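Local structure of aminopeptidase (Aneurinibacillus sp. AM-1, 5IB9) at residues K292-M297 against L354-A359; I312-D317 against L360-P365; A329-L334 against A389-S394; L338-E343 against I410-R415. The protein probably removes amino acids from the N termini of peptides, as a zinc-dependent aminopeptidase of family M28 equipped with a protease-associated domain. One frame throughout, in Å; residues are numbered along the deposited sequence.

Contact 1. Residues K292-M297 against L354-A359; sequences KRTIGM and LGIPAA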
loop_
_atom_site.group_PDB
_atom_site.type_symbol
_atom_site.label_atom_id
_atom_site.label_comp_id
_atom_site.label_asym_id
_atom_site.label_seq_id
_atom_site.Cartn_x
_atom_site.Cartn_y
_atom_site.Cartn_z
ATOM N N LYS A 292 4.601 -3.812 -18.644
ATOM C CA LYS A 292 5.463 -4.124 -19.829
ATOM C C LYS A 292 5.048 -3.303 -21.055
ATOM O O LYS A 292 5.961 -2.999 -21.903
ATOM C CB LYS A 292 5.362 -5.633 -20.150
ATOM C CG LYS A 292 6.013 -6.456 -19.064
ATOM C CD LYS A 292 6.029 -7.974 -19.348
ATOM C CE LYS A 292 6.649 -8.707 -18.133
ATOM N NZ LYS A 292 5.641 -9.721 -17.702
ATOM N N ARG A 293 3.788 -2.918 -21.163
ATOM C CA ARG A 293 3.322 -2.245 -22.390
ATOM C C ARG A 293 3.435 -0.735 -22.237
ATOM O O ARG A 293 3.150 -0.022 -23.230
ATOM C CB ARG A 293 1.832 -2.585 -22.644
ATOM C CG ARG A 293 1.753 -4.005 -23.025
ATOM C CD ARG A 293 0.451 -4.369 -23.381
ATOM N NE ARG A 293 -0.628 -4.213 -22.430
ATOM C CZ ARG A 293 -1.694 -3.403 -22.538
ATOM N NH1 ARG A 293 -1.796 -2.549 -23.517
ATOM N NH2 ARG A 293 -2.717 -3.488 -21.657
ATOM N N THR A 294 3.784 -0.197 -21.051
ATOM C CA THR A 294 3.837 1.275 -20.908
ATOM C C THR A 294 5.202 1.763 -21.368
ATOM O O THR A 294 6.270 1.527 -20.755
ATOM C CB THR A 294 3.610 1.595 -19.415
ATOM O OG1 THR A 294 2.300 1.239 -19.039
ATOM C CG2 THR A 294 3.630 3.194 -19.314
ATOM N N ILE A 295 5.158 2.417 -22.535
ATOM C CA ILE A 295 6.372 2.846 -23.189
ATOM C C ILE A 295 6.940 4.165 -22.706
ATOM O O ILE A 295 8.104 4.467 -22.946
ATOM C CB ILE A 295 6.259 2.882 -24.715
ATOM C CG1 ILE A 295 5.238 3.921 -25.084
ATOM C CG2 ILE A 295 5.862 1.425 -25.331
ATOM C CD1 ILE A 295 5.200 4.109 -26.715
ATOM N N GLY A 296 6.132 4.875 -21.929
ATOM C CA GLY A 296 6.652 6.116 -21.376
ATOM C C GLY A 296 5.625 6.755 -20.420
ATOM O O GLY A 296 4.401 6.628 -20.619
ATOM N N MET A 297 6.158 7.457 -19.439
ATOM C CA MET A 297 5.340 8.220 -18.519
ATOM C C MET A 297 5.968 9.614 -18.485
ATOM O O MET A 297 7.164 9.805 -18.200
ATOM C CB MET A 297 5.297 7.594 -17.078
ATOM C CG MET A 297 4.336 8.314 -16.064
ATOM S SD MET A 297 5.177 9.668 -15.286
ATOM C CE MET A 297 3.738 10.361 -14.462
ATOM N N LEU A 354 8.984 1.040 -11.291
ATOM C CA LEU A 354 8.519 -0.175 -11.986
ATOM C C LEU A 354 9.301 -0.543 -13.229
ATOM O O LEU A 354 8.906 -1.500 -13.895
ATOM C CB LEU A 354 7.044 0.027 -12.319
ATOM C CG LEU A 354 6.075 0.099 -11.136
ATOM C CD1 LEU A 354 4.689 0.143 -11.781
ATOM C CD2 LEU A 354 6.194 -1.146 -10.256
ATOM N N GLY A 355 10.375 0.213 -13.554
ATOM C CA GLY A 355 11.031 -0.051 -14.837
ATOM C C GLY A 355 10.476 0.705 -16.022
ATOM O O GLY A 355 10.934 0.500 -17.129
ATOM N N ILE A 356 9.483 1.599 -15.807
ATOM C CA ILE A 356 8.865 2.252 -16.954
ATOM C C ILE A 356 9.692 3.515 -17.248
ATOM O O ILE A 356 10.041 4.240 -16.337
ATOM C CB ILE A 356 7.485 2.674 -16.527
ATOM C CG1 ILE A 356 6.602 1.442 -16.308
ATOM C CG2 ILE A 356 6.821 3.584 -17.647
ATOM C CD1 ILE A 356 5.179 1.699 -15.685
ATOM N N PRO A 357 10.024 3.734 -18.534
ATOM C CA PRO A 357 10.750 4.999 -18.871
ATOM C C PRO A 357 9.957 6.245 -18.410
ATOM O O PRO A 357 8.770 6.303 -18.738
ATOM C CB PRO A 357 10.897 4.948 -20.429
ATOM C CG PRO A 357 10.689 3.454 -20.835
ATOM C CD PRO A 357 9.658 2.964 -19.740
ATOM N N ALA A 358 10.500 7.205 -17.699
ATOM C CA ALA A 358 9.666 8.243 -17.114
ATOM C C ALA A 358 10.533 9.469 -17.052
ATOM O O ALA A 358 11.794 9.346 -16.840
ATOM C CB ALA A 358 9.198 7.838 -15.660
ATOM N N ALA A 359 9.961 10.664 -17.184
ATOM C CA ALA A 359 10.717 11.882 -16.978
ATOM C C ALA A 359 9.769 12.955 -16.505
ATOM O O ALA A 359 8.566 12.988 -16.962
ATOM C CB ALA A 359 11.333 12.336 -18.357
#

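Contact 2. Residues I312-D317 against L360-P365; sequences IMYTID and LFIHAP. With BES (2-(3-amino-2-hydroxy-4-phenyl-butyrylamino)-4-methyl-pentanoic acid), chain H.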
loop_
_atom_site.group_PDB
_atom_site.type_symbol
_atom_site.label_atom_id
_atom_site.label_comp_id
_atom_site.label_asym_id
_atom_site.label_seq_id
_atom_site.Cartn_x
_atom_site.Cartn_y
_atom_site.Cartn_z
ATOM N N ILE A 312 13.415 21.731 -18.687
ATOM C CA ILE A 312 14.391 20.664 -18.656
ATOM C C ILE A 312 13.621 19.370 -18.451
ATOM O O ILE A 312 12.485 19.385 -17.916
ATOM C CB ILE A 312 15.432 20.900 -17.532
ATOM C CG1 ILE A 312 16.558 19.823 -17.542
ATOM C CG2 ILE A 312 14.757 20.990 -16.214
ATOM C CD1 ILE A 312 17.819 20.381 -16.863
ATOM N N MET A 313 14.252 18.262 -18.806
ATOM C CA MET A 313 13.623 16.952 -18.484
ATOM C C MET A 313 14.463 16.277 -17.415
ATOM O O MET A 313 15.637 16.114 -17.624
ATOM C CB MET A 313 13.699 16.079 -19.695
ATOM C CG MET A 313 12.981 16.666 -20.885
ATOM S SD MET A 313 13.038 15.697 -22.414
ATOM C CE MET A 313 14.821 15.806 -22.822
ATOM N N TYR A 314 13.867 15.794 -16.319
ATOM C CA TYR A 314 14.647 15.132 -15.294
ATOM C C TYR A 314 14.279 13.657 -15.224
ATOM O O TYR A 314 13.110 13.258 -15.239
ATOM C CB TYR A 314 14.334 15.720 -13.936
ATOM C CG TYR A 314 15.017 17.041 -13.622
ATOM C CD1 TYR A 314 16.360 17.223 -13.843
ATOM C CD2 TYR A 314 14.266 18.084 -13.149
ATOM C CE1 TYR A 314 16.960 18.504 -13.547
ATOM C CE2 TYR A 314 14.864 19.395 -12.842
ATOM C CZ TYR A 314 16.200 19.523 -13.020
ATOM O OH TYR A 314 16.813 20.762 -12.781
ATOM N N THR A 315 15.308 12.795 -15.109
ATOM C CA THR A 315 15.084 11.415 -14.907
ATOM C C THR A 315 15.686 10.994 -13.531
ATOM O O THR A 315 16.635 11.667 -13.029
ATOM C CB THR A 315 15.634 10.490 -16.013
ATOM O OG1 THR A 315 17.070 10.641 -15.966
ATOM C CG2 THR A 315 15.123 10.966 -17.381
ATOM N N ILE A 316 15.198 9.909 -12.969
ATOM C CA ILE A 316 15.656 9.517 -11.591
ATOM C C ILE A 316 17.125 9.139 -11.595
ATOM O O ILE A 316 17.776 9.519 -10.592
ATOM C CB ILE A 316 14.805 8.287 -11.147
ATOM C CG1 ILE A 316 13.296 8.668 -11.041
ATOM C CG2 ILE A 316 15.309 7.700 -9.824
ATOM C CD1 ILE A 316 12.965 9.913 -10.257
ATOM N N ASP A 317 17.551 8.397 -12.638
ATOM C CA ASP A 317 18.946 7.952 -12.723
ATOM C C ASP A 317 19.829 8.889 -13.526
ATOM O O ASP A 317 20.989 8.544 -13.759
ATOM C CB ASP A 317 18.984 6.508 -13.226
ATOM C CG ASP A 317 18.197 6.302 -14.492
ATOM O OD1 ASP A 317 18.008 5.097 -14.872
ATOM O OD2 ASP A 317 17.763 7.311 -15.142
ATOM N N LEU A 360 10.314 13.883 -15.752
ATOM C CA LEU A 360 9.639 15.113 -15.268
ATOM C C LEU A 360 10.013 16.228 -16.185
ATOM O O LEU A 360 11.220 16.481 -16.493
ATOM C CB LEU A 360 10.134 15.353 -13.851
ATOM C CG LEU A 360 9.847 16.768 -13.359
ATOM C CD1 LEU A 360 8.314 17.126 -13.250
ATOM C CD2 LEU A 360 10.522 16.983 -11.918
ATOM N N PHE A 361 8.996 16.936 -16.614
ATOM C CA PHE A 361 9.121 18.242 -17.389
ATOM C C PHE A 361 8.804 19.399 -16.465
ATOM O O PHE A 361 7.728 19.385 -15.849
ATOM C CB PHE A 361 8.153 18.258 -18.615
ATOM C CG PHE A 361 8.513 17.214 -19.648
ATOM C CD1 PHE A 361 9.140 17.615 -20.814
ATOM C CD2 PHE A 361 8.287 15.853 -19.443
ATOM C CE1 PHE A 361 9.544 16.688 -21.811
ATOM C CE2 PHE A 361 8.698 14.903 -20.456
ATOM C CZ PHE A 361 9.336 15.317 -21.592
ATOM N N ILE A 362 9.769 20.325 -16.309
ATOM C CA ILE A 362 9.685 21.412 -15.276
ATOM C C ILE A 362 10.574 22.525 -15.765
ATOM O O ILE A 362 11.528 22.277 -16.544
ATOM C CB ILE A 362 10.213 20.876 -13.959
ATOM C CG1 ILE A 362 10.107 21.962 -12.859
ATOM C CG2 ILE A 362 11.612 20.246 -14.057
ATOM C CD1 ILE A 362 10.183 21.321 -11.409
ATOM N N HIS A 363 10.190 23.768 -15.384
ATOM C CA HIS A 363 11.095 24.892 -15.701
ATOM C C HIS A 363 12.071 25.053 -14.517
ATOM O O HIS A 363 11.663 25.171 -13.400
ATOM C CB HIS A 363 10.353 26.153 -15.915
ATOM C CG HIS A 363 9.416 26.116 -17.079
ATOM N ND1 HIS A 363 9.786 26.212 -18.397
ATOM C CD2 HIS A 363 8.065 25.983 -17.077
ATOM C CE1 HIS A 363 8.702 26.115 -19.177
ATOM N NE2 HIS A 363 7.654 25.999 -18.378
ATOM N N ALA A 364 13.379 25.053 -14.856
ATOM C CA ALA A 364 14.438 25.053 -13.815
ATOM C C ALA A 364 15.532 26.040 -14.250
ATOM O O ALA A 364 15.772 26.272 -15.414
ATOM C CB ALA A 364 15.028 23.641 -13.656
ATOM N N PRO A 365 16.127 26.730 -13.260
ATOM C CA PRO A 365 15.822 26.699 -11.838
ATOM C C PRO A 365 14.395 27.254 -11.559
ATOM O O PRO A 365 13.863 28.154 -12.281
ATOM C CB PRO A 365 16.941 27.602 -11.219
ATOM C CG PRO A 365 17.289 28.501 -12.340
ATOM C CD PRO A 365 17.220 27.663 -13.595
HETATM N N2 BES H . 7.320 20.046 -7.801
HETATM C C1 BES H . 7.947 19.569 -6.569
HETATM C C6 BES H . 9.275 18.909 -6.935
HETATM C C7 BES H . 10.417 19.796 -7.420
HETATM C C8 BES H . 10.682 21.078 -6.877
HETATM C C12 BES H . 11.260 19.282 -8.430
HETATM C C9 BES H . 11.783 21.821 -7.353
HETATM C C11 BES H . 12.366 20.036 -8.914
HETATM C C10 BES H . 12.611 21.307 -8.371
HETATM C C2 BES H . 7.013 18.587 -5.851
HETATM O O2 BES H . 5.773 19.289 -5.914
HETATM C C3 BES H . 7.507 18.522 -4.447
HETATM O O3 BES H . 7.425 19.537 -3.764
HETATM N N1 BES H . 8.070 17.428 -4.065
HETATM C C4 BES H . 8.644 17.351 -2.718
HETATM C C13 BES H . 9.191 15.936 -2.651
HETATM C C14 BES H . 8.127 14.839 -2.763
HETATM C C15 BES H . 8.898 13.544 -2.537
HETATM C C16 BES H . 6.938 14.992 -1.812
HETATM C C5 BES H . 9.863 18.244 -2.524
HETATM O O1 BES H . 10.236 18.515 -1.345
HETATM O O4 BES H . 10.510 18.701 -3.483
#

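Contact 3. Residues A329-L334 against A389-S394; sequences AASSRL and ADIVGS. With ZN (zinc ion), chain D.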
loop_
_atom_site.group_PDB
_atom_site.type_symbol
_atom_site.label_atom_id
_atom_site.label_comp_id
_atom_site.label_asym_id
_atom_site.label_seq_id
_atom_site.Cartn_x
_atom_site.Cartn_y
_atom_site.Cartn_z
ATOM N N ALA A 329 13.288 15.152 -29.218
ATOM C CA ALA A 329 12.954 15.151 -30.646
ATOM C C ALA A 329 11.904 16.248 -30.901
ATOM O O ALA A 329 12.114 17.127 -31.715
ATOM C CB ALA A 329 12.334 13.830 -31.108
ATOM N N ALA A 330 10.851 16.276 -30.106
ATOM C CA ALA A 330 9.783 17.268 -30.329
ATOM C C ALA A 330 10.377 18.625 -30.099
ATOM O O ALA A 330 10.112 19.518 -30.931
ATOM C CB ALA A 330 8.588 17.027 -29.345
ATOM N N SER A 331 11.109 18.861 -29.030
ATOM C CA SER A 331 11.692 20.177 -28.879
ATOM C C SER A 331 12.556 20.557 -30.055
ATOM O O SER A 331 12.561 21.737 -30.459
ATOM C CB SER A 331 12.400 20.265 -27.517
ATOM O OG SER A 331 12.859 21.640 -27.335
ATOM N N SER A 332 13.347 19.658 -30.585
ATOM C CA SER A 332 14.261 20.062 -31.643
ATOM C C SER A 332 13.497 20.570 -32.836
ATOM O O SER A 332 14.052 21.421 -33.605
ATOM C CB SER A 332 15.173 18.867 -31.895
ATOM O OG SER A 332 14.464 17.985 -32.772
ATOM N N ARG A 333 12.263 20.142 -33.018
ATOM C CA ARG A 333 11.465 20.584 -34.184
ATOM C C ARG A 333 10.752 21.872 -33.815
ATOM O O ARG A 333 10.470 22.682 -34.753
ATOM C CB ARG A 333 10.390 19.581 -34.529
ATOM C CG ARG A 333 11.022 18.213 -34.964
ATOM C CD ARG A 333 10.018 17.236 -35.515
ATOM N NE ARG A 333 8.971 16.908 -34.547
ATOM C CZ ARG A 333 8.991 15.800 -33.780
ATOM N NH1 ARG A 333 10.054 14.975 -33.769
ATOM N NH2 ARG A 333 7.969 15.586 -32.991
ATOM N N LEU A 334 10.471 22.111 -32.545
ATOM C CA LEU A 334 9.554 23.221 -32.104
ATOM C C LEU A 334 10.213 24.398 -31.473
ATOM O O LEU A 334 9.711 25.536 -31.685
ATOM C CB LEU A 334 8.472 22.625 -31.080
ATOM C CG LEU A 334 7.536 21.679 -31.811
ATOM C CD1 LEU A 334 6.624 20.976 -30.774
ATOM C CD2 LEU A 334 6.737 22.150 -33.046
ATOM N N ALA A 389 2.854 22.455 -23.451
ATOM C CA ALA A 389 1.862 21.635 -24.081
ATOM C C ALA A 389 2.268 21.296 -25.522
ATOM O O ALA A 389 2.065 20.128 -25.941
ATOM C CB ALA A 389 0.505 22.448 -24.068
ATOM N N ASP A 390 2.846 22.255 -26.295
ATOM C CA ASP A 390 3.243 21.857 -27.670
ATOM C C ASP A 390 4.311 20.797 -27.642
ATOM O O ASP A 390 4.296 19.875 -28.425
ATOM C CB ASP A 390 3.775 23.147 -28.365
ATOM C CG ASP A 390 2.729 24.110 -28.678
ATOM O OD1 ASP A 390 1.557 23.785 -28.740
ATOM O OD2 ASP A 390 3.133 25.275 -28.868
ATOM N N ILE A 391 5.350 20.937 -26.789
ATOM C CA ILE A 391 6.474 19.993 -26.772
ATOM C C ILE A 391 6.018 18.578 -26.250
ATOM O O ILE A 391 6.309 17.526 -26.874
ATOM C CB ILE A 391 7.613 20.540 -25.999
ATOM C CG1 ILE A 391 8.334 21.688 -26.763
ATOM C CG2 ILE A 391 8.656 19.468 -25.655
ATOM C CD1 ILE A 391 9.244 22.589 -25.902
ATOM N N VAL A 392 5.332 18.570 -25.096
ATOM C CA VAL A 392 4.922 17.297 -24.489
ATOM C C VAL A 392 3.868 16.665 -25.440
ATOM O O VAL A 392 3.895 15.478 -25.654
ATOM C CB VAL A 392 4.488 17.495 -23.049
ATOM C CG1 VAL A 392 3.826 16.186 -22.492
ATOM C CG2 VAL A 392 5.685 17.796 -22.220
ATOM N N GLY A 393 2.945 17.485 -25.891
ATOM C CA GLY A 393 1.929 16.862 -26.764
ATOM C C GLY A 393 2.533 16.325 -28.048
ATOM O O GLY A 393 2.081 15.270 -28.519
ATOM N N SER A 394 3.457 17.083 -28.674
ATOM C CA SER A 394 4.127 16.542 -29.901
ATOM C C SER A 394 4.986 15.335 -29.641
ATOM O O SER A 394 5.023 14.449 -30.504
ATOM C CB SER A 394 4.990 17.624 -30.556
ATOM O OG SER A 394 4.055 18.684 -30.943
HETATM ZN ZN ZN D . 2.017 26.806 -29.341
HETATM O O HOH W 1 0.333 26.720 -30.060
HETATM O O HOH W 2 3.139 28.372 -30.173
HETATM O O HOH W 3 3.408 27.552 -31.149
#

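Contact 4. Residues L338-E343 against I410-R415; sequences LPYGQE and IDYPRR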
loop_
_atom_site.group_PDB
_atom_site.type_symbol
_atom_site.label_atom_id
_atom_site.label_comp_id
_atom_site.label_asym_id
_atom_site.label_seq_id
_atom_site.Cartn_x
_atom_site.Cartn_y
_atom_site.Cartn_z
ATOM N N LEU A 338 16.650 20.756 -25.897
ATOM C CA LEU A 338 16.084 20.478 -24.580
ATOM C C LEU A 338 16.970 19.586 -23.786
ATOM O O LEU A 338 17.070 18.412 -24.055
ATOM C CB LEU A 338 14.648 19.863 -24.727
ATOM C CG LEU A 338 13.884 19.542 -23.442
ATOM C CD1 LEU A 338 13.758 20.833 -22.687
ATOM C CD2 LEU A 338 12.426 19.071 -23.839
ATOM N N PRO A 339 17.583 20.124 -22.765
ATOM C CA PRO A 339 18.492 19.345 -21.964
ATOM C C PRO A 339 17.799 18.335 -21.023
ATOM O O PRO A 339 16.559 18.420 -20.748
ATOM C CB PRO A 339 19.190 20.396 -21.102
ATOM C CG PRO A 339 18.978 21.628 -21.663
ATOM C CD PRO A 339 17.517 21.495 -22.290
ATOM N N TYR A 340 18.550 17.366 -20.522
ATOM C CA TYR A 340 18.012 16.529 -19.441
ATOM C C TYR A 340 18.899 16.634 -18.205
ATOM O O TYR A 340 20.076 17.065 -18.322
ATOM C CB TYR A 340 17.836 15.046 -19.876
ATOM C CG TYR A 340 19.158 14.302 -20.109
ATOM C CD1 TYR A 340 19.486 13.232 -19.271
ATOM C CD2 TYR A 340 19.974 14.667 -21.173
ATOM C CE1 TYR A 340 20.724 12.507 -19.507
ATOM C CE2 TYR A 340 21.233 13.954 -21.402
ATOM C CZ TYR A 340 21.539 12.929 -20.556
ATOM O OH TYR A 340 22.703 12.193 -20.722
ATOM N N GLY A 341 18.437 16.119 -17.074
ATOM C CA GLY A 341 19.271 16.022 -15.893
ATOM C C GLY A 341 18.764 14.922 -14.971
ATOM O O GLY A 341 17.871 14.153 -15.322
ATOM N N GLN A 342 19.272 14.930 -13.711
ATOM C CA GLN A 342 18.895 13.923 -12.732
ATOM C C GLN A 342 18.110 14.582 -11.643
ATOM O O GLN A 342 18.641 15.458 -10.956
ATOM C CB GLN A 342 20.179 13.316 -12.092
ATOM C CG GLN A 342 19.790 12.219 -11.118
ATOM C CD GLN A 342 20.967 11.322 -10.730
ATOM O OE1 GLN A 342 22.111 11.748 -10.838
ATOM N NE2 GLN A 342 20.702 10.120 -10.267
ATOM N N GLU A 343 16.837 14.177 -11.439
ATOM C CA GLU A 343 16.134 14.616 -10.289
ATOM C C GLU A 343 14.899 13.722 -10.121
ATOM O O GLU A 343 14.308 13.245 -11.110
ATOM C CB GLU A 343 15.700 16.084 -10.417
ATOM C CG GLU A 343 15.007 16.620 -9.232
ATOM C CD GLU A 343 15.832 16.572 -7.935
ATOM O OE1 GLU A 343 16.405 17.666 -7.635
ATOM O OE2 GLU A 343 15.868 15.489 -7.257
ATOM N N ILE A 410 19.160 12.140 -32.158
ATOM C CA ILE A 410 19.274 13.558 -31.824
ATOM C C ILE A 410 20.170 13.655 -30.590
ATOM O O ILE A 410 19.984 12.901 -29.629
ATOM C CB ILE A 410 17.817 14.109 -31.509
ATOM C CG1 ILE A 410 17.782 15.476 -30.826
ATOM C CG2 ILE A 410 17.114 13.188 -30.543
ATOM C CD1 ILE A 410 16.475 16.089 -30.868
ATOM N N ASP A 411 21.155 14.537 -30.616
ATOM C CA ASP A 411 21.974 14.762 -29.436
ATOM C C ASP A 411 21.248 15.789 -28.604
ATOM O O ASP A 411 20.610 16.738 -29.096
ATOM C CB ASP A 411 23.367 15.352 -29.748
ATOM C CG ASP A 411 24.196 14.455 -30.644
ATOM O OD1 ASP A 411 25.157 13.799 -30.171
ATOM O OD2 ASP A 411 23.867 14.416 -31.852
ATOM N N TYR A 412 21.317 15.605 -27.317
ATOM C CA TYR A 412 20.917 16.641 -26.449
ATOM C C TYR A 412 21.693 16.483 -25.159
ATOM O O TYR A 412 22.020 15.353 -24.799
ATOM C CB TYR A 412 19.348 16.556 -26.294
ATOM C CG TYR A 412 18.805 15.196 -25.782
ATOM C CD1 TYR A 412 18.654 14.118 -26.669
ATOM C CD2 TYR A 412 18.402 15.037 -24.469
ATOM C CE1 TYR A 412 18.064 12.888 -26.259
ATOM C CE2 TYR A 412 17.838 13.770 -24.035
ATOM C CZ TYR A 412 17.658 12.790 -24.921
ATOM O OH TYR A 412 17.146 11.577 -24.481
ATOM N N PRO A 413 21.983 17.575 -24.424
ATOM C CA PRO A 413 22.986 17.575 -23.346
ATOM C C PRO A 413 22.441 17.307 -21.995
ATOM O O PRO A 413 21.256 17.570 -21.756
ATOM C CB PRO A 413 23.486 19.016 -23.368
ATOM C CG PRO A 413 22.255 19.836 -23.741
ATOM C CD PRO A 413 21.604 18.977 -24.776
ATOM N N ARG A 414 23.261 16.735 -21.119
ATOM C CA ARG A 414 22.950 16.653 -19.736
ATOM C C ARG A 414 23.321 17.933 -19.096
ATOM O O ARG A 414 24.407 18.469 -19.358
ATOM C CB ARG A 414 23.738 15.498 -19.108
ATOM C CG ARG A 414 23.318 15.061 -17.683
ATOM C CD ARG A 414 23.861 13.605 -17.522
ATOM N NE ARG A 414 23.577 12.928 -16.251
ATOM C CZ ARG A 414 23.867 13.419 -15.054
ATOM N NH1 ARG A 414 24.401 14.637 -14.950
ATOM N NH2 ARG A 414 23.617 12.706 -13.950
ATOM N N ARG A 415 22.444 18.461 -18.251
ATOM C CA ARG A 415 22.693 19.726 -17.581
ATOM C C ARG A 415 22.439 19.590 -16.107
ATOM O O ARG A 415 21.439 18.990 -15.716
ATOM C CB ARG A 415 21.901 20.864 -18.196
ATOM C CG ARG A 415 22.710 21.474 -19.340
ATOM C CD ARG A 415 22.159 22.750 -19.941
ATOM N NE ARG A 415 22.528 22.814 -21.370
ATOM C CZ ARG A 415 21.923 23.604 -22.263
ATOM N NH1 ARG A 415 20.929 24.392 -21.858
ATOM N NH2 ARG A 415 22.296 23.623 -23.553
HETATM O O HOH W 4 20.657 17.635 -12.997
#

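Contact 1. Residues K292-M297 against L354-A359
Met297 lies against Ile356, Pro357 and Ala358, and its backbone does most of the polar work. Met297 N donates to Pro357 O at 2.9 Å, while Met297 O accepts from Ala359 N at 3.1 Å. Ala358, between those two partners, also turns its CA hydrogen to Met297 O, and Gly296 CA makes a similar contact with Pro357 O. On one face of the sheet Met297 CB meets Ala358 CB at 4.2 Å. With CG anti to the backbone N (chi1 -175°), the flexible methionine then bends at chi2 and leads away to Phe351 of helix 348-352, while the small alanine lets the strands come close. Two bonds flanking Ala358 make a parallel bridge. Strand 294-300 is thereby set between strands 222-228 and 358-364 in the central sheet of the M28 peptidase fold. Ahead of the bridge, Ile356 packs on Thr294 with both branches: CG2 touches Thr294 CG2 at 3.6 Å, and CD1 reaches Thr294 CB at 4.0 Å. Threonine suits this place because its methyl faces the isoleucine while OG1 bonds back to Glu290 O in the preceding helix. Pro357, with no N-H to satisfy, brings its ring carbons up to two carbonyl oxygens, CG being 3.5 Å from Ile295 O and CD 3.8 Å from Thr294 O. Ile295 O finds its hydrogen-bond donor in Arg322 NH1.

Contact 2. Residues I312-D317 against L360-P365
Leu360 O takes the N-H of Tyr314 at 2.7 Å, the shortest polar bond here, and the CA hydrogen of Met313 approaches the same oxygen. Leu360 N answers with a bond to Tyr314 O, and Ile312 and Ile362 exchange a second pair, so the strands join as an antiparallel pair. On the face carrying Tyr314, its CD2 meets Ile362 CG2 at 3.5 Å, the two side chains set obliquely, while Leu360 CD2 lies at the ring edge. Ala364 is small enough for its CB to sit 3.5 Å from Tyr314 OH and 3.7 Å from Ile312 CG2. Ile362 CG1 is anti to the backbone N (chi1 -179°); from it the chain continues, with chi2 161°, to CD1, which rests 3.6 Å from C11 of the phenyl ring of the bound inhibitor BES. The opposite face holds a Met-aromatic contact: Met313 runs beside Phe361, with SD 4.5 Å from the ring centroid and 50° off its normal. Phe361 and Met313 press on helix 322-334, Phe361 also on Val392 of helix 382-400. Leu360 touches the zinc ligand Asp301, and strand 310-315 has strand 340-342 as its other neighbour.

Contact 3. Residues A329-L334 against A389-S394
Ser394 meets helix 322-334 with its whole short side chain. Its CB lies 3.8 Å from Ala330 CB and 3.7 Å from Leu334 CD1. One bond further out, OG is anti to the carbonyl carbon (chi1 -62°), where it touches Leu334 CD1 at 3.4 Å and bonds to Asp390 O at 2.8 Å. That bond satisfies the hydroxyl within its own helix, where Asp390 O also accepts Ser394 N, and the group can face an apolar methyl. An alanine here would keep CB, but would probably leave Asp390 O with only the backbone N-H of these two donors and Leu334 CD1 less closely covered. Ala330 suits the crossing because its CB can come within 3.4 Å of Ile391 O, letting the axes of 329-334 and 389-394 approach to 8.5 Å, their directions 132° apart. Ile391 supplies the bulk, its CD1 reaching Ser331 OG, which is itself bonded to Gly336 O. One residue before Ile391, Asp390 OD2 binds a zinc ion that Asp386 also binds, while OD1 bonds to Thr13 OG1. Helix 6-10 covers Leu334 and Ser394, with Asp6 holding Arg333 in a salt bridge, and helix 238-256 packs on Ala389 and Val392.

Contact 4. Residues L338-E343 against I410-R415
Tyr340 is joined to the chain's C-terminal tail by two backbone hydrogen bonds: Tyr340 N to Pro413 O at 3.0 Å, and Arg415 N to Tyr340 O at 2.7 Å. Proline can still accept though it cannot donate, and the bonds on either side of Arg414 form a single bridge between backbone runs 338-342 and 412-415, whose directions differ by 47°. A water extends the link, accepting from Gln342 N and donating to Arg415 O. Glycine suits position 341, since a CB would collide with Arg415 O. Aromatic contacts come next. Arg414 CB lies over the Tyr340 face, 4.1 Å from the centroid, a CH-pi contact, and the extended arginine runs on past the ring until NE bonds to Gly318 O. The side chains of Tyr412 and Tyr340 cross at about a right angle, the rings meeting obliquely with their planes at 69° and CD2 to CD2 3.7 Å; Tyr412 OH bonds to Thr324 and Asp325. An alanine in place of Tyr340 would keep the backbone bonds but would probably leave a gap beside Tyr412 and free the stem of Arg414 to move. The apolar contact is Pro339 CB on Pro413 CG at 4.1 Å. Pro339 CG packs over one face of the flat, charged Arg415 guanidinium, 3.4 Å from NH1. Strand 340-342 also pairs with strand 310-315, and residues 413-415 extend this edge of the M28 peptidase sheet by a single bridge.

Along the chain the four first segments come in order, 292-297, 312-317, 329-334 and 338-343, and their partners follow in the same order, so every pair of contacts crosses and none nests. The return through 354-359 closes the loop of contact 1, and 360-365, continuing the same strand, closes contact 2; together they set strand 358-364 between strands 294-300 and 310-315. Helix 382-400 then closes contact 3 against helix 322-334 and packs against the strand of contact 2. Last, the tail closes contact 4 on strand 340-342, which lies next to strand 310-315, while Leu338 and Ile410 pack on helix 322-334. Sheet, flanking helices and C-terminal tail are thus interlocked.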